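Local coordinates for protein nucleoside-diphosphate-sugar pyrophosphorylase (Vibrio cholerae, PDB 4EVW) that probably transfers a nucleotidyl group from a nucleoside triphosphate to a sugar phosphate, releasing pyrophosphate and forming a nucleotide-activated sugar, at residues 23-34 / 59-70; 113-121 / 224-233. The protein carries 1 engineered substitution. All blocks are in the same frame, centred on the assembly; numbering follows the deposited sequence.

Interaction 1 of 2, residues 23-34 / 59-70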
loop_
_atom_site.group_PDB
_atom_site.type_symbol
_atom_site.label_atom_id
_atom_site.label_comp_id
_atom_site.label_asym_id
_atom_site.label_seq_id
_atom_site.Cartn_x
_atom_site.Cartn_y
_atom_site.Cartn_z
ATOM N N TYR A 23 9.894 -10.037 3.232
ATOM C CA TYR A 23 10.624 -8.851 2.793
ATOM C C TYR A 23 12.142 -8.945 2.965
ATOM O O TYR A 23 12.883 -8.119 2.424
ATOM C CB TYR A 23 10.081 -7.588 3.476
ATOM C CG TYR A 23 9.833 -7.711 4.958
ATOM C CD1 TYR A 23 8.542 -7.902 5.455
ATOM C CD2 TYR A 23 10.886 -7.635 5.866
ATOM C CE1 TYR A 23 8.307 -8.013 6.824
ATOM C CE2 TYR A 23 10.663 -7.745 7.239
ATOM C CZ TYR A 23 9.374 -7.935 7.708
ATOM O OH TYR A 23 9.150 -8.049 9.063
HETATM N N MSE A 24 12.608 -9.951 3.704
HETATM C CA MSE A 24 14.046 -10.144 3.899
HETATM C C MSE A 24 14.613 -11.168 2.923
HETATM O O MSE A 24 15.828 -11.385 2.880
HETATM C CB MSE A 24 14.354 -10.592 5.333
HETATM C CG MSE A 24 14.074 -9.537 6.386
HETATM SE SE MSE A 24 14.683 -10.077 8.151
HETATM C CE MSE A 24 14.044 -8.565 9.175
ATOM N N LEU A 25 13.744 -11.809 2.147
ATOM C CA LEU A 25 14.212 -12.791 1.177
ATOM C C LEU A 25 14.997 -12.053 0.098
ATOM O O LEU A 25 14.737 -10.878 -0.169
ATOM C CB LEU A 25 13.032 -13.559 0.572
ATOM C CG LEU A 25 12.257 -14.371 1.622
ATOM C CD1 LEU A 25 11.192 -15.215 0.947
ATOM C CD2 LEU A 25 13.233 -15.259 2.397
ATOM N N GLU A 26 15.962 -12.737 -0.509
ATOM C CA GLU A 26 16.804 -12.116 -1.526
ATOM C C GLU A 26 16.526 -12.604 -2.942
ATOM O O GLU A 26 16.067 -13.724 -3.155
ATOM C CB GLU A 26 18.281 -12.338 -1.177
ATOM C CG GLU A 26 18.701 -11.708 0.152
ATOM C CD GLU A 26 20.144 -12.006 0.531
ATOM O OE1 GLU A 26 21.042 -11.768 -0.305
ATOM O OE2 GLU A 26 20.381 -12.471 1.667
ATOM N N ALA A 27 16.794 -11.734 -3.908
ATOM C CA ALA A 27 16.599 -12.054 -5.311
ATOM C C ALA A 27 17.426 -11.099 -6.156
ATOM O O ALA A 27 17.375 -9.881 -5.973
ATOM C CB ALA A 27 15.118 -11.947 -5.687
ATOM N N HIS A 28 18.212 -11.663 -7.064
ATOM C CA HIS A 28 19.035 -10.872 -7.966
ATOM C C HIS A 28 19.935 -9.846 -7.285
ATOM O O HIS A 28 20.142 -8.748 -7.807
ATOM C CB HIS A 28 18.128 -10.180 -8.980
ATOM C CG HIS A 28 17.191 -11.118 -9.673
ATOM N ND1 HIS A 28 17.628 -12.217 -10.380
ATOM C CD2 HIS A 28 15.839 -11.129 -9.760
ATOM C CE1 HIS A 28 16.588 -12.866 -10.871
ATOM N NE2 HIS A 28 15.490 -12.227 -10.509
ATOM N N GLY A 29 20.461 -10.198 -6.116
ATOM C CA GLY A 29 21.368 -9.301 -5.422
ATOM C C GLY A 29 20.825 -8.395 -4.333
ATOM O O GLY A 29 21.598 -7.682 -3.692
ATOM N N GLN A 30 19.514 -8.400 -4.115
ATOM C CA GLN A 30 18.946 -7.555 -3.073
ATOM C C GLN A 30 17.643 -8.106 -2.504
ATOM O O GLN A 30 16.978 -8.932 -3.129
ATOM C CB GLN A 30 18.744 -6.129 -3.601
ATOM C CG GLN A 30 17.807 -6.006 -4.784
ATOM C CD GLN A 30 17.765 -4.592 -5.342
ATOM O OE1 GLN A 30 16.943 -4.278 -6.202
ATOM N NE2 GLN A 30 18.657 -3.736 -4.857
ATOM N N THR A 31 17.290 -7.642 -1.308
ATOM C CA THR A 31 16.082 -8.089 -0.629
ATOM C C THR A 31 14.811 -7.627 -1.320
ATOM O O THR A 31 14.810 -6.630 -2.041
ATOM C CB THR A 31 16.046 -7.593 0.829
ATOM O OG1 THR A 31 16.050 -6.158 0.849
ATOM C CG2 THR A 31 17.259 -8.116 1.597
ATOM N N LEU A 32 13.724 -8.356 -1.103
ATOM C CA LEU A 32 12.462 -7.975 -1.712
ATOM C C LEU A 32 12.083 -6.585 -1.192
ATOM O O LEU A 32 11.460 -5.801 -1.907
ATOM C CB LEU A 32 11.383 -9.022 -1.399
ATOM C CG LEU A 32 11.701 -10.417 -1.968
ATOM C CD1 LEU A 32 10.501 -11.342 -1.789
ATOM C CD2 LEU A 32 12.048 -10.304 -3.445
ATOM N N PHE A 33 12.490 -6.271 0.039
ATOM C CA PHE A 33 12.214 -4.953 0.614
ATOM C C PHE A 33 12.817 -3.889 -0.297
ATOM O O PHE A 33 12.164 -2.905 -0.644
ATOM C CB PHE A 33 12.840 -4.823 2.005
ATOM C CG PHE A 33 12.780 -3.428 2.571
ATOM C CD1 PHE A 33 11.616 -2.945 3.159
ATOM C CD2 PHE A 33 13.896 -2.598 2.517
ATOM C CE1 PHE A 33 11.568 -1.655 3.687
ATOM C CE2 PHE A 33 13.853 -1.307 3.041
ATOM C CZ PHE A 33 12.687 -0.836 3.629
ATOM N N GLU A 34 14.071 -4.100 -0.685
ATOM C CA GLU A 34 14.772 -3.158 -1.553
ATOM C C GLU A 34 14.156 -3.078 -2.946
ATOM O O GLU A 34 14.032 -1.991 -3.515
ATOM C CB GLU A 34 16.249 -3.542 -1.650
ATOM C CG GLU A 34 17.020 -3.333 -0.353
ATOM C CD GLU A 34 18.335 -4.091 -0.339
ATOM O OE1 GLU A 34 18.328 -5.294 -0.002
ATOM O OE2 GLU A 34 19.371 -3.484 -0.683
ATOM N N THR A 59 13.090 -6.437 12.626
ATOM C CA THR A 59 12.716 -5.703 11.425
ATOM C C THR A 59 13.006 -4.202 11.456
ATOM O O THR A 59 13.434 -3.641 10.445
ATOM C CB THR A 59 11.224 -5.935 11.094
ATOM O OG1 THR A 59 11.005 -7.335 10.880
ATOM C CG2 THR A 59 10.829 -5.182 9.834
ATOM N N ALA A 60 12.787 -3.546 12.593
ATOM C CA ALA A 60 13.051 -2.111 12.674
ATOM C C ALA A 60 14.508 -1.822 12.311
ATOM O O ALA A 60 14.801 -0.887 11.562
ATOM C CB ALA A 60 12.739 -1.586 14.077
ATOM N N VAL A 61 15.422 -2.630 12.846
ATOM C CA VAL A 61 16.841 -2.458 12.556
ATOM C C VAL A 61 17.121 -2.724 11.076
ATOM O O VAL A 61 17.850 -1.967 10.431
ATOM C CB VAL A 61 17.703 -3.402 13.431
ATOM C CG1 VAL A 61 19.134 -3.438 12.918
ATOM C CG2 VAL A 61 17.677 -2.923 14.883
ATOM N N PHE A 62 16.533 -3.792 10.539
ATOM C CA PHE A 62 16.705 -4.144 9.129
ATOM C C PHE A 62 16.266 -2.987 8.220
ATOM O O PHE A 62 16.999 -2.575 7.314
ATOM C CB PHE A 62 15.888 -5.406 8.809
ATOM C CG PHE A 62 15.755 -5.704 7.332
ATOM C CD1 PHE A 62 16.729 -6.439 6.658
ATOM C CD2 PHE A 62 14.641 -5.264 6.622
ATOM C CE1 PHE A 62 16.587 -6.733 5.297
ATOM C CE2 PHE A 62 14.491 -5.549 5.265
ATOM C CZ PHE A 62 15.463 -6.287 4.599
ATOM N N VAL A 63 15.069 -2.459 8.472
ATOM C CA VAL A 63 14.538 -1.358 7.672
ATOM C C VAL A 63 15.388 -0.101 7.786
ATOM O O VAL A 63 15.676 0.551 6.784
ATOM C CB VAL A 63 13.083 -1.020 8.083
ATOM C CG1 VAL A 63 12.595 0.236 7.352
ATOM C CG2 VAL A 63 12.184 -2.195 7.754
ATOM N N ARG A 64 15.789 0.245 9.003
ATOM C CA ARG A 64 16.603 1.435 9.184
ATOM C C ARG A 64 17.912 1.308 8.405
ATOM O O ARG A 64 18.333 2.249 7.731
ATOM C CB ARG A 64 16.890 1.675 10.665
ATOM C CG ARG A 64 17.614 2.988 10.909
ATOM C CD ARG A 64 17.585 3.393 12.372
ATOM N NE ARG A 64 16.261 3.822 12.824
ATOM C CZ ARG A 64 15.727 5.021 12.592
ATOM N NH1 ARG A 64 16.395 5.938 11.903
ATOM N NH2 ARG A 64 14.522 5.309 13.065
ATOM N N GLU A 65 18.550 0.145 8.486
ATOM C CA GLU A 65 19.804 -0.068 7.767
ATOM C C GLU A 65 19.622 -0.007 6.253
ATOM O O GLU A 65 20.398 0.652 5.555
ATOM C CB GLU A 65 20.431 -1.416 8.155
ATOM C CG GLU A 65 21.086 -1.429 9.532
ATOM C CD GLU A 65 21.736 -2.768 9.860
ATOM O OE1 GLU A 65 21.794 -3.638 8.967
ATOM O OE2 GLU A 65 22.191 -2.952 11.008
ATOM N N LYS A 66 18.604 -0.694 5.741
ATOM C CA LYS A 66 18.351 -0.706 4.303
ATOM C C LYS A 66 17.944 0.668 3.775
ATOM O O LYS A 66 18.415 1.091 2.719
ATOM C CB LYS A 66 17.266 -1.729 3.955
ATOM C CG LYS A 66 17.650 -3.174 4.243
ATOM C CD LYS A 66 18.801 -3.647 3.366
ATOM C CE LYS A 66 19.238 -5.049 3.770
ATOM N NZ LYS A 66 20.193 -5.660 2.805
ATOM N N ALA A 67 17.069 1.365 4.499
ATOM C CA ALA A 67 16.632 2.693 4.063
ATOM C C ALA A 67 17.816 3.654 3.989
ATOM O O ALA A 67 17.943 4.436 3.045
ATOM C CB ALA A 67 15.578 3.247 5.023
ATOM N N THR A 68 18.682 3.599 4.994
ATOM C CA THR A 68 19.853 4.476 5.043
ATOM C C THR A 68 20.741 4.163 3.856
ATOM O O THR A 68 21.241 5.048 3.155
ATOM C CB THR A 68 20.665 4.228 6.317
ATOM O OG1 THR A 68 19.841 4.495 7.454
ATOM C CG2 THR A 68 21.896 5.129 6.357
ATOM N N GLN A 69 20.939 2.876 3.633
ATOM C CA GLN A 69 21.779 2.457 2.547
ATOM C C GLN A 69 21.242 2.851 1.179
ATOM O O GLN A 69 22.019 3.176 0.283
ATOM C CB GLN A 69 21.945 0.963 2.639
ATOM C CG GLN A 69 22.922 0.419 1.677
ATOM C CD GLN A 69 23.137 -1.037 1.927
ATOM O OE1 GLN A 69 22.626 -1.591 2.903
ATOM N NE2 GLN A 69 23.900 -1.677 1.057
ATOM N N LEU A 70 19.921 2.813 1.016
ATOM C CA LEU A 70 19.295 3.167 -0.256
ATOM C C LEU A 70 19.432 4.656 -0.522
ATOM O O LEU A 70 19.265 5.118 -1.651
ATOM C CB LEU A 70 17.815 2.786 -0.236
ATOM C CG LEU A 70 17.530 1.292 -0.369
ATOM C CD1 LEU A 70 16.069 0.996 -0.068
ATOM C CD2 LEU A 70 17.887 0.853 -1.774
#
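Glu34 OE1 faces Lys66 NZ across 3.4 Å, a long, weak salt bridge, while two donors of Thr31 hold Glu34 OE1 more closely: Thr31 N meets Glu34 OE1 from above the carboxylate plane at 2.9 Å, and Thr31 OG1 donates to its anti lone pair at 2.6 Å. Glu34 N returns a bond to Thr31 OG1, completing the capping box that starts helix 32-37. Tyr23, Met24, Thr31 and this helix start pack on helix 59-70, the helical connection of the beta-alpha-beta crossover between parallel strands 49-54 and 75-80.

Phe62 is the central wedge. Selenomethionine Met24 lies across one face of its ring, with Met24 CG above the centre, 3.9 Å from the centroid of the Phe62 ring; SE is farther off over the same face, a Met-aromatic contact. Lys66 CG covers the opposite face toward the rim. Thr31 CG2 and Phe33 CB meet the ring edge, so the phenyl group is sandwiched and bounded at its rim. That edge also turns toward the face of Phe33 in an offset edge-to-face pair, with the planes at 69°.

Lys66 CB packs 3.6 Å from Phe33 CE2; the bend at its second torsion (chi2 -65°) then carries the remaining chain across the Glu34 carboxylate. Val63 closes on the far end of the Phe33 ring, whose packing continues onto Phe51 of strand 49-54. Beyond Met24, Tyr23 OH lies 2.7 Å from Thr59 OG1, which sits in the plane of the tyrosine ring at its edge and is also hydrogen-bonded to Val56 O.

Interaction 2 of 2, residues 113-121 / 224-233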
loop_
_atom_site.group_PDB
_atom_site.type_symbol
_atom_site.label_atom_id
_atom_site.label_comp_id
_atom_site.label_asym_id
_atom_site.label_seq_id
_atom_site.Cartn_x
_atom_site.Cartn_y
_atom_site.Cartn_z
ATOM N N ASN A 113 2.599 -1.448 -0.931
ATOM C CA ASN A 113 2.956 -2.631 -0.170
ATOM C C ASN A 113 4.269 -3.228 -0.633
ATOM O O ASN A 113 4.671 -3.093 -1.793
ATOM C CB ASN A 113 1.825 -3.655 -0.208
ATOM C CG ASN A 113 1.612 -4.232 -1.575
ATOM O OD1 ASN A 113 2.263 -5.201 -1.956
ATOM N ND2 ASN A 113 0.703 -3.633 -2.332
ATOM N N ILE A 114 4.933 -3.895 0.295
ATOM C CA ILE A 114 6.228 -4.486 0.038
ATOM C C ILE A 114 6.191 -5.717 -0.883
ATOM O O ILE A 114 7.240 -6.224 -1.278
ATOM C CB ILE A 114 6.911 -4.795 1.401
ATOM C CG1 ILE A 114 8.403 -4.493 1.313
ATOM C CG2 ILE A 114 6.630 -6.221 1.834
ATOM C CD1 ILE A 114 8.708 -3.032 1.020
ATOM N N ASP A 115 4.986 -6.166 -1.247
ATOM C CA ASP A 115 4.812 -7.329 -2.131
ATOM C C ASP A 115 4.777 -6.928 -3.601
ATOM O O ASP A 115 4.649 -7.781 -4.477
ATOM C CB ASP A 115 3.483 -8.048 -1.866
ATOM C CG ASP A 115 3.308 -8.461 -0.430
ATOM O OD1 ASP A 115 4.270 -8.993 0.160
ATOM O OD2 ASP A 115 2.193 -8.269 0.101
ATOM N N THR A 116 4.881 -5.634 -3.863
ATOM C CA THR A 116 4.777 -5.140 -5.224
ATOM C C THR A 116 5.966 -4.306 -5.667
ATOM O O THR A 116 6.535 -3.564 -4.866
ATOM C CB THR A 116 3.508 -4.266 -5.348
ATOM O OG1 THR A 116 2.394 -4.971 -4.787
ATOM C CG2 THR A 116 3.213 -3.934 -6.798
ATOM N N PHE A 117 6.352 -4.443 -6.935
ATOM C CA PHE A 117 7.436 -3.629 -7.477
ATOM C C PHE A 117 6.866 -2.817 -8.627
ATOM O O PHE A 117 6.177 -3.344 -9.511
ATOM C CB PHE A 117 8.604 -4.451 -8.027
ATOM C CG PHE A 117 9.021 -5.582 -7.150
ATOM C CD1 PHE A 117 8.905 -5.497 -5.764
ATOM C CD2 PHE A 117 9.521 -6.748 -7.713
ATOM C CE1 PHE A 117 9.278 -6.562 -4.953
ATOM C CE2 PHE A 117 9.900 -7.820 -6.917
ATOM C CZ PHE A 117 9.777 -7.729 -5.531
ATOM N N ARG A 118 7.165 -1.526 -8.605
ATOM C CA ARG A 118 6.706 -0.598 -9.634
ATOM C C ARG A 118 7.944 0.151 -10.093
ATOM O O ARG A 118 8.183 1.289 -9.679
ATOM C CB ARG A 118 5.685 0.367 -9.034
ATOM C CG ARG A 118 4.307 -0.253 -8.868
ATOM C CD ARG A 118 3.546 -0.232 -10.191
ATOM N NE ARG A 118 3.193 1.138 -10.565
ATOM C CZ ARG A 118 3.828 1.854 -11.489
ATOM N NH1 ARG A 118 4.855 1.334 -12.158
ATOM N NH2 ARG A 118 3.452 3.104 -11.729
ATOM N N PRO A 119 8.749 -0.473 -10.964
ATOM C CA PRO A 119 9.969 0.191 -11.434
ATOM C C PRO A 119 9.767 1.599 -11.998
ATOM O O PRO A 119 8.815 1.857 -12.736
ATOM C CB PRO A 119 10.497 -0.756 -12.512
ATOM C CG PRO A 119 9.872 -2.073 -12.199
ATOM C CD PRO A 119 8.496 -1.715 -11.718
ATOM N N ASN A 120 10.681 2.500 -11.649
ATOM C CA ASN A 120 10.658 3.870 -12.153
ATOM C C ASN A 120 9.348 4.613 -11.911
ATOM O O ASN A 120 8.870 5.349 -12.776
ATOM C CB ASN A 120 10.971 3.861 -13.657
ATOM C CG ASN A 120 12.206 3.033 -13.992
ATOM O OD1 ASN A 120 13.230 3.128 -13.319
ATOM N ND2 ASN A 120 12.112 2.221 -15.043
ATOM N N PHE A 121 8.760 4.427 -10.737
ATOM C CA PHE A 121 7.511 5.104 -10.431
ATOM C C PHE A 121 7.672 6.622 -10.425
ATOM O O PHE A 121 8.660 7.147 -9.921
ATOM C CB PHE A 121 6.979 4.659 -9.058
ATOM C CG PHE A 121 5.749 5.407 -8.608
ATOM C CD1 PHE A 121 5.855 6.572 -7.845
ATOM C CD2 PHE A 121 4.484 4.958 -8.969
ATOM C CE1 PHE A 121 4.716 7.275 -7.451
ATOM C CE2 PHE A 121 3.341 5.655 -8.580
ATOM C CZ PHE A 121 3.456 6.815 -7.820
ATOM N N ILE A 224 -2.114 1.760 -15.433
ATOM C CA ILE A 224 -0.750 1.492 -15.873
ATOM C C ILE A 224 -0.772 0.176 -16.633
ATOM O O ILE A 224 -1.748 -0.578 -16.557
ATOM C CB ILE A 224 0.273 1.390 -14.704
ATOM C CG1 ILE A 224 -0.022 0.170 -13.830
ATOM C CG2 ILE A 224 0.257 2.675 -13.885
ATOM C CD1 ILE A 224 1.077 -0.122 -12.819
ATOM N N ALA A 225 0.299 -0.088 -17.374
ATOM C CA ALA A 225 0.405 -1.311 -18.161
ATOM C C ALA A 225 0.868 -2.475 -17.283
ATOM O O ALA A 225 1.593 -2.280 -16.310
ATOM C CB ALA A 225 1.382 -1.097 -19.312
ATOM N N ARG A 226 0.454 -3.686 -17.634
ATOM C CA ARG A 226 0.816 -4.866 -16.858
ATOM C C ARG A 226 2.320 -5.052 -16.678
ATOM O O ARG A 226 2.766 -5.543 -15.640
ATOM C CB ARG A 226 0.226 -6.123 -17.505
ATOM C CG ARG A 226 0.471 -7.393 -16.698
ATOM C CD ARG A 226 -0.192 -7.307 -15.328
ATOM N NE ARG A 226 -0.059 -8.542 -14.558
ATOM C CZ ARG A 226 0.994 -8.858 -13.813
ATOM N NH1 ARG A 226 2.028 -8.029 -13.723
ATOM N NH2 ARG A 226 1.010 -10.009 -13.150
ATOM N N HIS A 227 3.107 -4.654 -17.675
ATOM C CA HIS A 227 4.554 -4.811 -17.584
ATOM C C HIS A 227 5.211 -3.810 -16.638
ATOM O O HIS A 227 6.408 -3.907 -16.362
ATOM C CB HIS A 227 5.201 -4.691 -18.969
ATOM C CG HIS A 227 5.184 -3.303 -19.532
ATOM N ND1 HIS A 227 4.111 -2.791 -20.229
ATOM C CD2 HIS A 227 6.111 -2.317 -19.493
ATOM C CE1 HIS A 227 4.378 -1.550 -20.595
ATOM N NE2 HIS A 227 5.585 -1.238 -20.160
ATOM N N GLU A 228 4.438 -2.851 -16.145
ATOM C CA GLU A 228 4.987 -1.843 -15.239
ATOM C C GLU A 228 4.850 -2.237 -13.771
ATOM O O GLU A 228 5.310 -1.518 -12.884
ATOM C CB GLU A 228 4.310 -0.492 -15.489
ATOM C CG GLU A 228 4.626 0.087 -16.868
ATOM C CD GLU A 228 4.000 1.451 -17.094
ATOM O OE1 GLU A 228 2.755 1.538 -17.185
ATOM O OE2 GLU A 228 4.756 2.441 -17.179
ATOM N N VAL A 229 4.216 -3.376 -13.519
ATOM C CA VAL A 229 4.039 -3.850 -12.152
ATOM C C VAL A 229 4.430 -5.322 -12.038
ATOM O O VAL A 229 4.109 -6.137 -12.905
ATOM C CB VAL A 229 2.572 -3.645 -11.664
ATOM C CG1 VAL A 229 1.600 -4.446 -12.521
ATOM C CG2 VAL A 229 2.450 -4.046 -10.195
ATOM N N ILE A 230 5.169 -5.649 -10.982
ATOM C CA ILE A 230 5.597 -7.024 -10.741
ATOM C C ILE A 230 5.107 -7.403 -9.355
ATOM O O ILE A 230 5.388 -6.706 -8.382
ATOM C CB ILE A 230 7.132 -7.157 -10.783
ATOM C CG1 ILE A 230 7.639 -6.819 -12.187
ATOM C CG2 ILE A 230 7.547 -8.578 -10.384
ATOM C CD1 ILE A 230 9.095 -6.420 -12.232
ATOM N N PHE A 231 4.357 -8.492 -9.269
ATOM C CA PHE A 231 3.843 -8.945 -7.984
ATOM C C PHE A 231 4.724 -10.066 -7.457
ATOM O O PHE A 231 5.099 -10.976 -8.195
ATOM C CB PHE A 231 2.404 -9.429 -8.133
ATOM C CG PHE A 231 1.452 -8.357 -8.579
ATOM C CD1 PHE A 231 1.118 -7.307 -7.731
ATOM C CD2 PHE A 231 0.900 -8.392 -9.853
ATOM C CE1 PHE A 231 0.243 -6.306 -8.150
ATOM C CE2 PHE A 231 0.028 -7.398 -10.282
ATOM C CZ PHE A 231 -0.303 -6.353 -9.429
ATOM N N CYS A 232 5.046 -9.989 -6.173
ATOM C CA CYS A 232 5.900 -10.977 -5.536
ATOM C C CYS A 232 5.356 -11.191 -4.123
ATOM O O CYS A 232 6.092 -11.094 -3.143
ATOM C CB CYS A 232 7.326 -10.428 -5.486
ATOM S SG CYS A 232 8.612 -11.670 -5.329
ATOM N N GLY A 233 4.060 -11.482 -4.036
ATOM C CA GLY A 233 3.420 -11.653 -2.743
ATOM C C GLY A 233 3.115 -13.062 -2.263
ATOM O O GLY A 233 2.706 -13.239 -1.116
#
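The Arg118 guanidinium carries Ile224 CD1 on one face, 3.3 Å above its plane and toward the rim, and meets Glu228 O at its edge. The Phe231 ring is likewise bounded on two sides: Val229 CG2 lies over one face, and Thr116 OG1 approaches the edge. Thr116 and Phe231 belong to a small two-stranded antiparallel sheet, strand 116-117 against strand 230-231, and Arg118 and Ile224 lie beside its end. The pairing joins the loop after strand 109-111 of the main mixed sheet to the segment leading into the C-terminal helix 235-243.

Phe117 and Ile230 form its hydrogen-bonded pair, with Phe117 N to Ile230 O and Ile230 N to Phe117 O both 2.9 Å. Thr116 and Phe231 are the neighbouring non-hydrogen-bonded pair. Past it, Cys232 N bonds to Asp115 O at 2.8 Å, extending the backbone pairing into the loop.

The two sides of the sheet differ. On the side of Thr116 and Phe231, the threonine methyl is pressed tightly against Val229 CG2. On the other, Phe117 runs obliquely past Ile230 CG2 and puts Phe117 CZ 3.6 Å from Cys232 CB; its ring also packs against His35 of helix 32-37 and Phe241 of helix 235-243, tying this side to both helices.

A bend at chi2 (-81°) sets Arg118 CD against Val229 CB, and a second at chi3 (-69°) turns the guanidinium toward Glu228 O. Arg118 NH1 reaches Glu228 O at 3.0 Å, from above the carbonyl plane and with a bent N-H...O angle of 141°, whereas NH2 makes a salt bridge with Glu135 of strand 132-138. Pro119 CD comes close to the same Glu228 oxygen. At the opposite end of the pairing, Asp115 CB rests 3.7 Å from Gly233 CA.

Overall arrangement
Along the chain the two contacts come in series, neither nested nor crossed. Interaction 1 closes a short loop that holds strand 49-54, bringing helix 59-70 back over Tyr23, Met24 and the start of helix 32-37. Interaction 2 closes a much longer one: residues 113-121 leave strand 109-111 of the main sheet and pair, some hundred residues later, with residues 224-233, which follow strand 219-223 and lead into helix 235-243. Their centres are about 17 Å apart, yet they touch through segment 23-34. Phe33 CD1 packs 3.6 Å from Ile114 CD1, and Leu32 CD1 meets Cys232 SG. Helix 32-37 thus lies between helix 59-70 and the small two-stranded sheet.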